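Local coordinates for DPS family protein (Vibrio cholerae O1 biovar El Tor, PDB 3IQ1) that belongs to the Dps family of ferritin-like diiron-carboxylate proteins and probably oxidises and binds iron inside a twelve-subunit shell, at residues Asn7-Leu11 and Arg73-Ser78; Lys18-Leu23 and Ile124-Ala128; Asn25-Tyr30 and Ile116-Gln121; Thr37-His41 and Phe56-Tyr60; Lys66-Leu70 and Tyr143-Gln147. One frame throughout, in Å; residues are numbered along the deposited sequence. Where two conformers were deposited one is given.

Contact 1: Asn7-Leu11 and Arg73-Ser78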
# COMPACT_ATOMS: atom_id res chain seq x y z
N ASN B 7 -34.94 24.43 -11.37
CA ASN B 7 -34.02 23.61 -12.16
C ASN B 7 -34.06 22.16 -11.66
O ASN B 7 -34.81 21.83 -10.75
CB ASN B 7 -32.64 24.21 -12.19
CG ASN B 7 -32.03 24.37 -10.85
OD1 ASN B 7 -32.44 23.74 -9.90
ND2 ASN B 7 -31.08 25.26 -10.75
N LEU B 8 -33.25 21.31 -12.26
CA LEU B 8 -33.28 19.87 -11.96
C LEU B 8 -32.98 19.57 -10.50
O LEU B 8 -33.53 18.60 -9.92
CB LEU B 8 -32.32 19.10 -12.87
CG LEU B 8 -32.89 18.99 -14.30
CD1 LEU B 8 -31.82 18.40 -15.24
CD2 LEU B 8 -34.23 18.19 -14.37
N ILE B 9 -32.14 20.39 -9.87
CA ILE B 9 -31.80 20.15 -8.47
C ILE B 9 -32.80 20.84 -7.51
O ILE B 9 -32.62 20.77 -6.29
CB ILE B 9 -30.33 20.50 -8.11
CG1 ILE B 9 -30.06 22.00 -8.26
CG2 ILE B 9 -29.40 19.64 -8.97
CD1 ILE B 9 -28.69 22.43 -7.63
N GLY B 10 -33.83 21.48 -8.06
CA GLY B 10 -34.88 22.06 -7.24
C GLY B 10 -34.68 23.49 -6.76
O GLY B 10 -35.45 23.97 -5.91
N LEU B 11 -33.66 24.16 -7.28
CA LEU B 11 -33.38 25.58 -6.98
C LEU B 11 -34.06 26.48 -7.98
O LEU B 11 -34.47 26.05 -9.06
CB LEU B 11 -31.88 25.87 -6.88
CG LEU B 11 -31.14 25.06 -5.81
CD1 LEU B 11 -29.70 25.53 -5.77
CD2 LEU B 11 -31.79 25.13 -4.41
N ARG B 73 -19.92 22.26 -10.62
CA ARG B 73 -20.96 23.03 -9.90
C ARG B 73 -21.83 23.81 -10.89
O ARG B 73 -23.02 23.88 -10.75
CB ARG B 73 -20.35 23.99 -8.85
CG ARG B 73 -21.35 24.65 -7.95
CD ARG B 73 -22.14 23.68 -7.07
NE ARG B 73 -23.34 24.27 -6.53
CZ ARG B 73 -24.35 23.57 -6.03
NH1 ARG B 73 -24.22 22.26 -5.88
NH2 ARG B 73 -25.45 24.18 -5.59
N ILE B 74 -21.22 24.41 -11.91
CA ILE B 74 -21.94 25.13 -12.96
C ILE B 74 -22.90 24.19 -13.67
O ILE B 74 -24.09 24.50 -13.88
CB ILE B 74 -20.96 25.83 -13.92
CG1 ILE B 74 -20.22 26.98 -13.18
CG2 ILE B 74 -21.71 26.31 -15.20
CD1 ILE B 74 -18.92 27.49 -13.88
N LEU B 75 -22.41 23.00 -14.02
CA LEU B 75 -23.26 21.98 -14.67
C LEU B 75 -24.41 21.57 -13.72
O LEU B 75 -25.52 21.30 -14.16
CB LEU B 75 -22.39 20.76 -15.03
CG LEU B 75 -21.43 20.97 -16.20
CD1 LEU B 75 -20.26 19.95 -16.14
CD2 LEU B 75 -22.21 20.91 -17.51
N THR B 76 -24.12 21.49 -12.44
CA THR B 76 -25.04 21.06 -11.40
C THR B 76 -26.19 22.06 -11.29
O THR B 76 -27.32 21.66 -11.06
CB THR B 76 -24.28 20.84 -10.07
OG1 THR B 76 -23.41 19.68 -10.21
CG2 THR B 76 -25.21 20.54 -8.93
N LEU B 77 -25.90 23.31 -11.58
CA LEU B 77 -26.87 24.41 -11.60
C LEU B 77 -27.60 24.50 -12.95
O LEU B 77 -28.32 25.47 -13.18
CB LEU B 77 -26.21 25.76 -11.23
CG LEU B 77 -25.73 25.87 -9.77
CD1 LEU B 77 -24.83 27.12 -9.69
CD2 LEU B 77 -26.90 25.94 -8.81
N SER B 78 -27.42 23.50 -13.81
CA SER B 78 -28.02 23.45 -15.18
C SER B 78 -27.59 24.64 -16.01
O SER B 78 -28.37 25.22 -16.74
CB SER B 78 -29.54 23.33 -15.13
OG SER B 78 -29.90 22.10 -14.52
O HOH W 1 -30.80 26.73 -13.55
O HOH W 2 -32.54 22.24 -15.01
O HOH W 3 -29.99 21.85 -11.80
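Water, not direct hydrogen bonding, carries the polar part of this contact. Water 1 accepts from Asn7 ND2 (3.2 Å) and donates to Leu77 O (2.8 Å); water 2 joins Leu8 N (3.0 Å) to Ser78 OG (2.7 Å); water 3 links Ile9 N (3.2 Å) with Thr76 O (2.8 Å) and also reaches Ser78 OG (2.7 Å). The N-terminal loop that presents these groups is folded upon itself: Asn7-Gly10 forms a type I turn, and Asn7 OD1 accepts from Leu11 N at 2.9 Å. Beneath the waters lies a small apolar patch, with Ile9 CD1 4.1 Å and Leu11 CD1 4.2 Å from Leu77 CD2. The methyls of Ile9 and Leu11 also border the guanidinium of Arg73, whose charge is paired with Asp133 and with Glu148 of a neighbouring subunit. What the loop meets is a helix terminus: Ser78, at positive phi, is the C-prime residue of a Schellman motif that closes helix 49-76.

Contact 2: Lys18-Leu23 and Ile124-Ala128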
# COMPACT_ATOMS: atom_id res chain seq x y z
N LYS B 18 -27.93 33.32 -12.30
CA LYS B 18 -27.10 34.43 -11.86
C LYS B 18 -25.85 33.91 -11.17
O LYS B 18 -24.72 34.39 -11.43
CB LYS B 18 -27.88 35.32 -10.92
CG LYS B 18 -27.13 36.56 -10.42
CD LYS B 18 -28.11 37.56 -9.80
CE LYS B 18 -27.41 38.58 -8.90
NZ LYS B 18 -28.40 39.54 -8.34
N LEU B 19 -26.05 32.94 -10.28
CA LEU B 19 -24.91 32.29 -9.60
C LEU B 19 -23.97 31.62 -10.58
O LEU B 19 -22.76 31.76 -10.46
CB LEU B 19 -25.39 31.32 -8.53
CG LEU B 19 -25.69 32.08 -7.23
CD1 LEU B 19 -26.75 31.37 -6.32
CD2 LEU B 19 -24.38 32.55 -6.49
N ALA B 20 -24.53 30.97 -11.58
CA ALA B 20 -23.70 30.26 -12.57
C ALA B 20 -22.89 31.24 -13.38
O ALA B 20 -21.72 30.96 -13.67
CB ALA B 20 -24.53 29.44 -13.49
N ASN B 21 -23.49 32.37 -13.73
CA ASN B 21 -22.75 33.44 -14.43
C ASN B 21 -21.52 33.91 -13.63
O ASN B 21 -20.39 34.02 -14.19
CB ASN B 21 -23.65 34.63 -14.68
CG ASN B 21 -24.75 34.36 -15.69
OD1 ASN B 21 -24.71 33.39 -16.43
ND2 ASN B 21 -25.76 35.28 -15.74
N ALA B 22 -21.70 34.11 -12.33
CA ALA B 22 -20.61 34.56 -11.46
C ALA B 22 -19.55 33.45 -11.31
O ALA B 22 -18.33 33.74 -11.33
CB ALA B 22 -21.13 34.93 -10.07
N LEU B 23 -20.02 32.20 -11.18
CA LEU B 23 -19.14 31.07 -11.13
C LEU B 23 -18.30 30.91 -12.42
O LEU B 23 -17.15 30.49 -12.38
CB LEU B 23 -19.86 29.79 -10.78
CG LEU B 23 -20.43 29.68 -9.33
CD1 LEU B 23 -21.43 28.55 -9.27
CD2 LEU B 23 -19.29 29.46 -8.30
N ILE B 124 -19.54 35.62 -4.28
CA ILE B 124 -20.40 34.51 -4.62
C ILE B 124 -21.00 33.88 -3.38
O ILE B 124 -22.19 33.51 -3.34
CB ILE B 124 -19.69 33.46 -5.50
CG1 ILE B 124 -19.32 34.08 -6.85
CG2 ILE B 124 -20.59 32.21 -5.68
CD1 ILE B 124 -18.31 33.26 -7.65
N LEU B 125 -20.18 33.68 -2.34
CA LEU B 125 -20.69 33.16 -1.08
C LEU B 125 -21.84 33.99 -0.55
O LEU B 125 -22.86 33.46 -0.10
CB LEU B 125 -19.58 33.08 -0.03
CG LEU B 125 -19.96 32.60 1.36
CD1 LEU B 125 -20.48 31.22 1.31
CD2 LEU B 125 -18.71 32.66 2.25
N GLU B 126 -21.67 35.30 -0.57
CA GLU B 126 -22.72 36.19 -0.06
C GLU B 126 -24.00 36.05 -0.88
O GLU B 126 -25.10 35.96 -0.33
CB GLU B 126 -22.25 37.65 -0.12
CG GLU B 126 -23.15 38.61 0.57
CD GLU B 126 -22.55 40.03 0.74
OE1 GLU B 126 -21.31 40.19 0.76
OE2 GLU B 126 -23.37 40.96 0.88
N LEU B 127 -23.87 36.04 -2.21
CA LEU B 127 -25.04 35.95 -3.10
C LEU B 127 -25.75 34.61 -2.86
O LEU B 127 -26.98 34.54 -2.77
CB LEU B 127 -24.58 36.06 -4.55
CG LEU B 127 -25.70 35.94 -5.59
CD1 LEU B 127 -26.76 37.04 -5.38
CD2 LEU B 127 -25.08 36.03 -7.01
N ALA B 128 -24.98 33.53 -2.77
CA ALA B 128 -25.54 32.22 -2.58
C ALA B 128 -26.30 32.16 -1.25
O ALA B 128 -27.35 31.54 -1.14
CB ALA B 128 -24.45 31.15 -2.59
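Leu19 is the main bump on helix 13-43 here. Its CD2 methyl enters a hollow on the opposing helix, 3.6 Å from Leu127 CD2, 3.9 Å from Ile124 CG2 and 4.1 Å from Ala128 CB, the small alanine forming a shallow side of the hollow. The complementary bump is Ile124, which fits where helix 13-43 presents the low profile of Ala22: Ile124 CG1 lies 3.8 Å from Ala22 CB, and Ile124 CD1 comes within 3.7 Å of Ala22 O and 4.0 Å of Leu23 CD2. Such interdigitation joins two helices of the ferritin-like four-helix bundle; the segments 18-23 and 124-128 run antiparallel at 172° with axes 10.5 Å apart, and no hydrogen bond spans the gap. On the inner side Leu23 and Ile124 both continue onto Met140 of helix 134-158, while Leu23 also packs on Leu70 of helix 49-76. Toward the solvent, Leu127 reaches across to the aliphatic part of Lys18, whose extended chain places CE 3.9 Å from Leu127 CD1.

Contact 3: Asn25-Tyr30 and Ile116-Gln121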
# COMPACT_ATOMS: atom_id res chain seq x y z
N ASN B 25 -17.43 33.38 -14.37
CA ASN B 25 -16.35 34.42 -14.34
C ASN B 25 -15.22 33.99 -13.43
O ASN B 25 -14.05 34.19 -13.69
CB ASN B 25 -16.90 35.79 -13.96
CG ASN B 25 -17.73 36.39 -15.05
OD1 ASN B 25 -17.54 36.10 -16.26
ND2 ASN B 25 -18.64 37.30 -14.65
N LEU B 26 -15.57 33.35 -12.33
CA LEU B 26 -14.56 32.80 -11.44
C LEU B 26 -13.70 31.76 -12.15
O LEU B 26 -12.48 31.74 -12.00
CB LEU B 26 -15.19 32.22 -10.19
CG LEU B 26 -14.26 31.64 -9.10
CD1 LEU B 26 -13.38 32.68 -8.46
CD2 LEU B 26 -15.11 30.92 -8.06
N LEU B 27 -14.34 30.84 -12.85
CA LEU B 27 -13.68 29.78 -13.62
C LEU B 27 -12.70 30.37 -14.62
O LEU B 27 -11.58 29.89 -14.74
CB LEU B 27 -14.75 28.91 -14.30
CG LEU B 27 -14.23 27.84 -15.25
CD1 LEU B 27 -13.31 26.87 -14.53
CD2 LEU B 27 -15.40 27.11 -15.88
N ALA B 28 -13.10 31.43 -15.31
CA ALA B 28 -12.19 32.16 -16.22
C ALA B 28 -10.92 32.64 -15.54
O ALA B 28 -9.82 32.48 -16.07
CB ALA B 28 -12.91 33.32 -16.86
N ASN B 29 -11.09 33.23 -14.35
CA ASN B 29 -9.96 33.66 -13.58
C ASN B 29 -9.09 32.47 -13.18
O ASN B 29 -7.86 32.56 -13.26
CB ASN B 29 -10.41 34.44 -12.36
CG ASN B 29 -10.83 35.88 -12.73
OD1 ASN B 29 -11.91 36.35 -12.28
ND2 ASN B 29 -10.04 36.56 -13.47
N TYR B 30 -9.69 31.39 -12.70
CA TYR B 30 -8.91 30.21 -12.38
C TYR B 30 -8.07 29.71 -13.53
O TYR B 30 -6.93 29.26 -13.33
CB TYR B 30 -9.77 29.06 -11.87
CG TYR B 30 -9.99 28.99 -10.39
CD1 TYR B 30 -11.06 29.63 -9.78
CD2 TYR B 30 -9.15 28.27 -9.59
CE1 TYR B 30 -11.26 29.56 -8.44
CE2 TYR B 30 -9.38 28.18 -8.21
CZ TYR B 30 -10.40 28.84 -7.65
OH TYR B 30 -10.58 28.75 -6.27
N ILE B 116 -7.71 38.19 -5.92
CA ILE B 116 -8.88 38.24 -6.82
C ILE B 116 -9.81 37.03 -6.63
O ILE B 116 -11.01 37.18 -6.47
CB ILE B 116 -8.44 38.38 -8.30
CG1 ILE B 116 -7.90 39.81 -8.52
CG2 ILE B 116 -9.58 38.09 -9.20
CD1 ILE B 116 -7.21 40.03 -9.82
N LEU B 117 -9.26 35.83 -6.61
CA LEU B 117 -10.09 34.65 -6.37
C LEU B 117 -10.83 34.80 -5.04
O LEU B 117 -12.02 34.51 -4.93
CB LEU B 117 -9.26 33.35 -6.41
CG LEU B 117 -8.54 33.07 -7.73
CD1 LEU B 117 -7.89 31.67 -7.61
CD2 LEU B 117 -9.50 33.15 -8.92
N LEU B 118 -10.13 35.18 -3.97
CA LEU B 118 -10.78 35.26 -2.67
C LEU B 118 -11.90 36.27 -2.69
O LEU B 118 -12.97 36.02 -2.16
CB LEU B 118 -9.77 35.66 -1.58
CG LEU B 118 -8.86 34.55 -1.09
CD1 LEU B 118 -7.75 35.13 -0.24
CD2 LEU B 118 -9.58 33.45 -0.32
N HIS B 119 -11.64 37.44 -3.28
CA HIS B 119 -12.62 38.53 -3.34
C HIS B 119 -13.86 38.03 -4.08
O HIS B 119 -15.00 38.24 -3.62
CB HIS B 119 -11.94 39.69 -4.05
CG HIS B 119 -12.72 40.95 -4.06
ND1 HIS B 119 -13.67 41.20 -5.02
CD2 HIS B 119 -12.62 42.07 -3.31
CE1 HIS B 119 -14.19 42.40 -4.81
NE2 HIS B 119 -13.55 42.96 -3.79
N GLN B 120 -13.66 37.37 -5.21
CA GLN B 120 -14.80 36.90 -6.05
C GLN B 120 -15.56 35.78 -5.35
O GLN B 120 -16.78 35.74 -5.37
CB GLN B 120 -14.36 36.38 -7.40
CG GLN B 120 -14.22 37.28 -8.46
CD GLN B 120 -13.90 36.41 -9.69
OE1 GLN B 120 -12.91 35.70 -9.68
NE2 GLN B 120 -14.77 36.35 -10.61
N GLN B 121 -14.81 34.89 -4.67
CA GLN B 121 -15.44 33.80 -3.92
C GLN B 121 -16.27 34.31 -2.75
O GLN B 121 -17.35 33.79 -2.53
CB GLN B 121 -14.39 32.78 -3.49
CG GLN B 121 -13.84 32.06 -4.72
CD GLN B 121 -12.54 31.34 -4.61
OE1 GLN B 121 -12.25 30.55 -5.49
NE2 GLN B 121 -11.81 31.48 -3.50
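In the ferritin-like four-helix bundle, helices 13-43 and 103-131 are antiparallel neighbours, and close to the centre of the subunit their segments 25-30 and 116-121 meet at 169° with axes 10.4 Å apart. Distinct rotamers fill the gap. Leu26, in the tp conformation, swings its methyls from a sideways CB into the interface, so that CD1 is 3.9 Å from Leu117 CD2 and CD2 is 3.8 Å from Gln121 CG. Leu117 is mt, and its CD1 lies over the face of the Tyr30 ring, 3.9 Å from the centroid and 14° off the normal, a CH-pi contact. Away from the tyrosine, beneath the loop carrying Ala92-Ile94, the side chains of Asn29 and Gln120 face each other, both with chi1 m. Gln121, mt and nearly extended, carries its amide to the edge of the tyrosine ring and hydrogen-bonds onward to Gln147 of helix 134-158. Tyr30, with chi1 at -90° and chi2 at 89°, completes the pairing: its OH donates to Gln121 OE1 at 2.6 Å.

Contact 4: Thr37-His41 and Phe56-Tyr60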
# COMPACT_ATOMS: atom_id res chain seq x y z
N THR B 37 0.57 29.95 -13.54
CA THR B 37 1.28 29.14 -12.57
C THR B 37 2.06 28.01 -13.26
O THR B 37 3.18 27.68 -12.82
CB THR B 37 0.32 28.59 -11.50
OG1 THR B 37 -0.41 29.68 -10.96
CG2 THR B 37 1.09 27.88 -10.37
N ARG B 38 1.51 27.45 -14.36
CA ARG B 38 2.26 26.51 -15.14
C ARG B 38 3.52 27.19 -15.69
O ARG B 38 4.62 26.60 -15.64
CB ARG B 38 1.40 25.95 -16.26
CG ARG B 38 0.31 25.04 -15.74
CD ARG B 38 0.79 23.68 -15.60
NE ARG B 38 0.62 22.90 -16.83
CZ ARG B 38 0.97 21.64 -16.92
NH1 ARG B 38 1.55 21.05 -15.90
NH2 ARG B 38 0.75 20.93 -18.03
N GLY B 39 3.38 28.42 -16.18
CA GLY B 39 4.52 29.19 -16.65
C GLY B 39 5.54 29.40 -15.53
O GLY B 39 6.74 29.31 -15.72
N TYR B 40 5.05 29.74 -14.34
CA TYR B 40 5.97 29.96 -13.23
C TYR B 40 6.83 28.72 -12.95
O TYR B 40 8.04 28.84 -12.68
CB TYR B 40 5.23 30.36 -11.96
CG TYR B 40 4.35 31.62 -12.01
CD1 TYR B 40 4.54 32.62 -12.92
CD2 TYR B 40 3.35 31.80 -11.05
CE1 TYR B 40 3.72 33.77 -12.91
CE2 TYR B 40 2.56 32.90 -11.01
CZ TYR B 40 2.72 33.92 -11.94
OH TYR B 40 1.94 35.05 -11.93
N HIS B 41 6.17 27.55 -12.96
CA HIS B 41 6.81 26.23 -12.84
C HIS B 41 7.86 26.00 -13.88
O HIS B 41 8.97 25.61 -13.57
CB HIS B 41 5.70 25.17 -12.88
CG HIS B 41 6.15 23.77 -13.06
ND1 HIS B 41 6.78 23.04 -12.06
CD2 HIS B 41 5.95 22.91 -14.09
CE1 HIS B 41 6.99 21.81 -12.50
NE2 HIS B 41 6.52 21.71 -13.73
N PHE B 56 5.32 25.35 -7.20
CA PHE B 56 4.41 25.81 -8.24
C PHE B 56 3.58 24.64 -8.77
O PHE B 56 2.40 24.81 -9.05
CB PHE B 56 5.14 26.54 -9.35
CG PHE B 56 5.76 27.85 -8.92
CD1 PHE B 56 5.10 28.72 -8.05
CD2 PHE B 56 6.96 28.24 -9.42
CE1 PHE B 56 5.71 29.92 -7.68
CE2 PHE B 56 7.54 29.41 -9.08
CZ PHE B 56 6.92 30.26 -8.19
N GLU B 57 4.20 23.47 -8.93
CA GLU B 57 3.44 22.28 -9.31
C GLU B 57 2.37 21.90 -8.27
O GLU B 57 1.24 21.58 -8.64
CB GLU B 57 4.39 21.10 -9.60
CG GLU B 57 3.69 19.85 -10.00
CD GLU B 57 4.64 18.67 -10.21
OE1 GLU B 57 5.60 18.50 -9.43
OE2 GLU B 57 4.34 17.86 -11.09
N GLU B 58 2.71 21.95 -6.99
CA GLU B 58 1.73 21.71 -5.94
C GLU B 58 0.55 22.67 -6.10
O GLU B 58 -0.61 22.27 -6.02
CB GLU B 58 2.39 21.89 -4.58
CG GLU B 58 1.49 21.73 -3.46
CD GLU B 58 2.15 22.06 -2.13
OE1 GLU B 58 3.38 22.13 -2.09
OE2 GLU B 58 1.40 22.19 -1.14
N ILE B 59 0.87 23.92 -6.32
CA ILE B 59 -0.14 24.98 -6.39
C ILE B 59 -1.04 24.80 -7.63
O ILE B 59 -2.27 24.81 -7.48
CB ILE B 59 0.48 26.35 -6.32
CG1 ILE B 59 0.99 26.53 -4.86
CG2 ILE B 59 -0.56 27.39 -6.74
CD1 ILE B 59 1.79 27.76 -4.61
N TYR B 60 -0.46 24.59 -8.81
CA TYR B 60 -1.33 24.38 -9.98
C TYR B 60 -2.13 23.06 -9.98
O TYR B 60 -3.24 23.02 -10.53
CB TYR B 60 -0.62 24.62 -11.32
CG TYR B 60 0.39 23.62 -11.81
CD1 TYR B 60 1.67 24.02 -12.07
CD2 TYR B 60 0.03 22.34 -12.11
CE1 TYR B 60 2.59 23.14 -12.57
CE2 TYR B 60 0.95 21.42 -12.63
CZ TYR B 60 2.21 21.85 -12.87
OH TYR B 60 3.14 20.95 -13.40
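Arg38 folds back over the ring of Tyr60, its CD only 3.4 Å from the ring centroid and 6° off the normal. Three successive m torsions produce this CH-pi overlap and bring the guanidinium round, so that Arg38 NH1 is 3.0 Å from Tyr60 OH while NH2 pairs with Asp68 of a neighbouring subunit. Tyr60 in turn directs its edge at the face of His41, an edge-to-face pair with centroids 5.2 Å apart and planes at 79°. A second aromatic cluster involves Phe56: Tyr40 CB sits over its face, 3.8 Å from the centroid, and the edge of the Tyr40 ring points at the same ring, the centroids 5.8 Å apart. Between the clusters Thr37 CG2 wedges in, 3.6 Å from Phe56 O, 3.8 Å from Tyr60 CB and 4.0 Å from Ile59 CG2. His41 ND1 donates to the main-chain O of His53, and the two imidazole rings stack; His41 also touches Glu72 of the same neighbouring subunit, a setting consistent with the intersubunit ferroxidase centre of Dps proteins. The two segments pack closely, their axes 8.8 Å apart and crossing at -162°, with the CA atoms of His41 and Phe56 5.2 Å apart. They belong to the antiparallel hairpin of helices 13-43 and 49-76; Thr37, Tyr40 and Phe56 face helix 103-131, and the Arg38 side meets the neighbouring subunit.

Contact 5: Lys66-Leu70 and Tyr143-Gln147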
# COMPACT_ATOMS: atom_id res chain seq x y z
N LYS B 66 -9.74 22.40 -8.27
CA LYS B 66 -10.80 23.41 -8.07
C LYS B 66 -11.49 23.75 -9.34
O LYS B 66 -12.70 23.93 -9.34
CB LYS B 66 -10.23 24.64 -7.37
CG LYS B 66 -9.89 24.35 -5.89
CD LYS B 66 -9.46 25.56 -5.07
CE LYS B 66 -9.29 25.29 -3.58
NZ LYS B 66 -8.06 24.46 -3.27
N ILE B 67 -10.76 23.83 -10.44
CA ILE B 67 -11.32 24.07 -11.75
C ILE B 67 -12.34 22.98 -12.11
O ILE B 67 -13.45 23.28 -12.57
CB ILE B 67 -10.23 24.16 -12.82
CG1 ILE B 67 -9.52 25.51 -12.73
CG2 ILE B 67 -10.85 24.02 -14.17
CD1 ILE B 67 -8.16 25.53 -13.47
N ASP B 68 -11.95 21.74 -11.82
CA ASP B 68 -12.82 20.57 -12.10
C ASP B 68 -14.15 20.71 -11.31
O ASP B 68 -15.24 20.60 -11.88
CB ASP B 68 -12.12 19.27 -11.65
CG ASP B 68 -10.78 18.99 -12.36
OD1 ASP B 68 -10.48 19.68 -13.35
OD2 ASP B 68 -10.02 18.04 -11.94
N GLU B 69 -14.02 21.00 -10.04
CA GLU B 69 -15.16 21.09 -9.11
C GLU B 69 -16.06 22.28 -9.45
O GLU B 69 -17.25 22.23 -9.31
CB GLU B 69 -14.76 21.03 -7.62
CG GLU B 69 -15.90 20.62 -6.60
CD GLU B 69 -15.43 20.26 -5.16
OE1 GLU B 69 -16.28 19.91 -4.31
OE2 GLU B 69 -14.22 20.30 -4.87
N LEU B 70 -15.44 23.36 -9.89
CA LEU B 70 -16.18 24.54 -10.27
C LEU B 70 -17.00 24.36 -11.55
O LEU B 70 -18.18 24.68 -11.60
CB LEU B 70 -15.19 25.69 -10.39
CG LEU B 70 -15.59 27.07 -10.64
CD1 LEU B 70 -16.70 27.51 -9.64
CD2 LEU B 70 -14.30 27.96 -10.47
N TYR B 143 -13.08 26.84 -0.68
CA TYR B 143 -12.05 27.52 -1.43
C TYR B 143 -11.43 28.67 -0.66
O TYR B 143 -10.20 28.86 -0.64
CB TYR B 143 -12.58 28.04 -2.77
CG TYR B 143 -12.95 26.97 -3.81
CD1 TYR B 143 -12.91 25.60 -3.52
CD2 TYR B 143 -13.30 27.33 -5.07
CE1 TYR B 143 -13.21 24.62 -4.48
CE2 TYR B 143 -13.66 26.36 -6.03
CZ TYR B 143 -13.61 25.02 -5.72
OH TYR B 143 -13.91 24.11 -6.67
N ILE B 144 -12.28 29.44 0.03
CA ILE B 144 -11.82 30.59 0.80
C ILE B 144 -10.90 30.14 1.92
O ILE B 144 -9.81 30.67 2.11
CB ILE B 144 -13.02 31.40 1.35
CG1 ILE B 144 -13.76 32.11 0.20
CG2 ILE B 144 -12.57 32.40 2.40
CD1 ILE B 144 -15.15 32.53 0.58
N ARG B 145 -11.29 29.11 2.66
CA ARG B 145 -10.51 28.78 3.83
C ARG B 145 -9.12 28.25 3.40
O ARG B 145 -8.11 28.50 4.08
CB ARG B 145 -11.24 27.80 4.71
CG ARG B 145 -11.35 26.42 4.15
CD ARG B 145 -12.41 25.60 4.90
NE ARG B 145 -11.96 25.31 6.26
CZ ARG B 145 -12.47 24.35 7.03
NH1 ARG B 145 -11.97 24.11 8.23
NH2 ARG B 145 -13.48 23.64 6.62
N GLU B 146 -9.09 27.47 2.32
CA GLU B 146 -7.86 26.91 1.84
C GLU B 146 -6.93 28.01 1.31
O GLU B 146 -5.68 28.00 1.55
CB GLU B 146 -8.12 25.84 0.77
CG GLU B 146 -8.82 24.60 1.34
CD GLU B 146 -9.26 23.62 0.29
OE1 GLU B 146 -8.67 23.65 -0.80
OE2 GLU B 146 -10.15 22.77 0.58
N GLN B 147 -7.52 28.96 0.60
CA GLN B 147 -6.71 29.95 -0.10
C GLN B 147 -6.26 31.03 0.82
O GLN B 147 -5.18 31.61 0.63
CB GLN B 147 -7.39 30.47 -1.37
CG GLN B 147 -7.43 29.37 -2.38
CD GLN B 147 -8.34 29.66 -3.57
OE1 GLN B 147 -9.10 30.64 -3.56
NE2 GLN B 147 -8.26 28.84 -4.57
O HOH W 4 -5.92 26.49 -4.19
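A salt bridge spans this helix pair: Lys66 NZ donates to Glu146 OE1 at 2.7 Å. The same ammonium gives a hydrogen bond to water 4 at 3.1 Å, and that water takes a weak one from Gln147 NE2 at 3.3 Å. Gln147 has its stronger partners inside the bundle, Gln121 and Tyr30. To reach the carboxylate the lysine runs extended and then bends at chi4, and its aliphatic length becomes packing surface. Lys66 CD lies over the face of Tyr143, 3.8 Å from the ring centroid, in a CH-pi contact, and is 3.5 Å from Gln147 NE2. Tyr143 reaches back in the other direction, its OH ending 2.9 Å from Lys66 O, 3.3 Å from Glu69 CB and 4.2 Å from Leu70 CB. The two long side chains thus overlap lengthwise, which explains how helix segments with axes 13.6 Å apart can still meet. The principle is that wide spacing is bridged by large residues from both sides. Segments 66-70 and 143-147 run at 170°, so helices 49-76 and 134-158 are antiparallel here, as expected of the up-down-down-up four-helix bundle of ferritin-like proteins.

From the N terminus, contacts 1, 2, 3 and 4 open in turn along the leading loop and helix 13-43. Contact 4 closes first, across the hairpin to helix 49-76, and is nested within the loops of contacts 1, 2 and 3. Contact 5 opens on that helix, after which contact 1 closes at its end, its centre about 32 Å from that of contact 4. Helix 103-131 then closes contact 3 and, outside it, contact 2; helix 134-158 closes contact 5 last. Contact 1 crosses contacts 2, 3 and 5, and contact 5 also crosses 2 and 3. Contacts 2 and 3 tie helix 13-43 to 103-131, contact 4 to 49-76; contact 5 joins 49-76 with 134-158, and contact 1 fastens the N-terminal loop.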